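Local coordinates for malonyl-CoA-[acyl-carrier-protein] transacylase (Coxiella burnetii, PDB 3TQE) that probably transfers the malonyl group of malonyl-CoA to holo-acyl carrier protein, supplying malonyl-ACP for fatty acid synthesis, at residues V118-R121 and G122-Q126. Residues are numbered along the deposited sequence; the frame is centred on the assembly and turned at random. Where two conformers were deposited one is given.
With GLY (glycine), chain B.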
loop_
_atom_site.group_PDB
_atom_site.type_symbol
_atom_site.label_atom_id
_atom_site.label_comp_id
_atom_site.label_asym_id
_atom_site.label_seq_id
_atom_site.Cartn_x
_atom_site.Cartn_y
_atom_site.Cartn_z
ATOM N N VAL A 118 11.777 -4.165 2.904
ATOM C CA VAL A 118 11.120 -3.339 1.907
ATOM C C VAL A 118 12.101 -2.454 1.171
ATOM O O VAL A 118 11.835 -2.084 0.044
ATOM C CB VAL A 118 9.910 -2.553 2.440
ATOM C CG1 VAL A 118 8.857 -3.495 3.019
ATOM C CG2 VAL A 118 10.308 -1.457 3.405
ATOM N N GLU A 119 13.242 -2.132 1.791
ATOM C CA GLU A 119 14.286 -1.495 1.040
ATOM C C GLU A 119 14.730 -2.402 -0.090
ATOM O O GLU A 119 14.871 -1.954 -1.220
ATOM C CB GLU A 119 15.458 -1.148 1.925
ATOM C CG GLU A 119 16.566 -0.491 1.126
ATOM C CD GLU A 119 17.772 -0.158 1.923
ATOM O OE1 GLU A 119 18.258 -1.049 2.655
ATOM O OE2 GLU A 119 18.241 1.002 1.794
ATOM N N LYS A 120 14.911 -3.684 0.215
ATOM C CA LYS A 120 15.284 -4.633 -0.818
ATOM C C LYS A 120 14.186 -4.775 -1.851
ATOM O O LYS A 120 14.444 -4.820 -3.057
ATOM C CB LYS A 120 15.620 -5.991 -0.229
ATOM C CG LYS A 120 16.981 -6.053 0.438
ATOM C CD LYS A 120 17.069 -7.310 1.272
ATOM C CE LYS A 120 18.404 -7.429 1.976
ATOM N NZ LYS A 120 18.413 -8.634 2.870
ATOM N N ARG A 121 12.955 -4.820 -1.391
ATOM C CA ARG A 121 11.831 -4.908 -2.310
ATOM C C ARG A 121 11.882 -3.763 -3.309
ATOM O O ARG A 121 11.721 -3.964 -4.510
ATOM C CB ARG A 121 10.517 -4.921 -1.547
ATOM C CG ARG A 121 9.268 -5.016 -2.387
ATOM C CD ARG A 121 8.098 -5.033 -1.461
ATOM N NE ARG A 121 6.804 -5.242 -2.113
ATOM C CZ ARG A 121 6.014 -4.281 -2.581
ATOM N NH1 ARG A 121 6.379 -3.007 -2.529
ATOM N NH2 ARG A 121 4.844 -4.605 -3.129
ATOM N N GLY A 122 12.097 -2.548 -2.810
ATOM C CA GLY A 122 12.198 -1.403 -3.693
ATOM C C GLY A 122 13.365 -1.522 -4.632
ATOM O O GLY A 122 13.244 -1.252 -5.838
ATOM N N GLN A 123 14.511 -1.894 -4.093
ATOM C CA GLN A 123 15.711 -2.040 -4.924
ATOM C C GLN A 123 15.482 -3.058 -6.019
ATOM O O GLN A 123 15.771 -2.789 -7.191
ATOM C CB GLN A 123 16.917 -2.399 -4.066
ATOM C CG GLN A 123 17.333 -1.225 -3.190
ATOM C CD GLN A 123 18.408 -1.533 -2.194
ATOM O OE1 GLN A 123 18.616 -2.676 -1.843
ATOM N NE2 GLN A 123 19.090 -0.474 -1.700
ATOM N N TYR A 124 14.943 -4.207 -5.669
ATOM C CA TYR A 124 14.784 -5.250 -6.666
ATOM C C TYR A 124 13.762 -4.843 -7.718
ATOM O O TYR A 124 13.918 -5.123 -8.896
ATOM C CB TYR A 124 14.357 -6.555 -6.027
ATOM C CG TYR A 124 15.280 -7.120 -5.009
ATOM C CD1 TYR A 124 16.608 -6.800 -4.968
ATOM C CD2 TYR A 124 14.816 -8.014 -4.087
ATOM C CE1 TYR A 124 17.450 -7.350 -3.993
ATOM C CE2 TYR A 124 15.647 -8.575 -3.154
ATOM C CZ TYR A 124 16.968 -8.245 -3.122
ATOM O OH TYR A 124 17.778 -8.800 -2.158
HETATM N N MSE A 125 12.668 -4.233 -7.281
HETATM C CA MSE A 125 11.638 -3.823 -8.228
HETATM C C MSE A 125 12.166 -2.788 -9.203
HETATM O O MSE A 125 11.856 -2.841 -10.381
HETATM C CB MSE A 125 10.422 -3.283 -7.492
HETATM C CG MSE A 125 9.664 -4.376 -6.771
HETATM SE SE MSE A 125 8.166 -3.720 -5.761
HETATM C CE MSE A 125 8.580 -1.835 -5.864
ATOM N N GLN A 126 12.978 -1.878 -8.700
ATOM C CA GLN A 126 13.570 -0.857 -9.541
ATOM C C GLN A 126 14.422 -1.453 -10.649
ATOM O O GLN A 126 14.514 -0.897 -11.751
ATOM C CB GLN A 126 14.449 0.026 -8.675
ATOM C CG GLN A 126 15.135 1.130 -9.413
ATOM C CD GLN A 126 14.184 2.179 -9.753
ATOM O OE1 GLN A 126 13.748 2.328 -10.917
ATOM N NE2 GLN A 126 13.783 2.908 -8.732
HETATM N N GLY B . 2.358 -0.146 -6.656
HETATM C CA GLY B . 3.352 0.245 -5.603
HETATM C C GLY B . 4.188 -0.926 -5.118
HETATM O O GLY B . 4.771 -0.940 -4.015
HETATM O OXT GLY B . 4.287 -1.913 -5.827
HETATM O O HOH W 1 19.606 -3.480 0.568
HETATM O O HOH W 2 19.681 -9.806 0.351
#
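Helix 111-128 of the acyl transferase domain carries the arginine of the active-site pocket, and within it Arg-121 meets Met-125, a selenomethionine, one turn on. The extended Arg-121 chain, with CG anti to the backbone N (chi1 -180°), runs from the helix into the pocket where a glycine is bound. There Arg-121 NH1 donates an almost straight hydrogen bond of 3.0 Å to the glycine O, which lies at the guanidinium edge, in its plane. In the conformer given, Met-125 SE lies above one face of the Arg-121 guanidinium, displaced from its middle, 3.8 Å from Arg-121 NH1. Gln-67 also accepts from NH1, while NH2 reaches Gln-254 and Ser-96 OG; these bonds fix the rotation of the guanidinium beside Ser-96, the predicted active-site serine, in what is probably a GxSxG nucleophile elbow. In malonyltransferases of this family the equivalent arginine binds the malonyl carboxylate, a role that the carboxylate of the bound glycine probably mimics.

On the side facing helix 210-220, the Lys-120 chain, in the conformer given, runs alongside the Tyr-124 ring. Lys-120 CB makes a CH-pi contact over the tyrosine face, 4.2 Å from the ring centroid, and Lys-120 CD comes within 3.8 Å of Tyr-124 OH. Tyr-124 OH is hydrogen-bonded to Asp-219 of helix 210-220, to which Lys-120 NZ adds a long, weak ion pair. The amide of Gln-123 stacks on the carboxylate of Glu-119, their planes 13° apart, with Gln-123 NE2 3.8 Å from Glu-119 CG; that same NE2 bonds Gln-64. Regular helical bonds tie the turns together, among them Tyr-124 N to Lys-120 O at 2.7 Å. A water oxygen lies 2.7 Å from Gln-123 OE1.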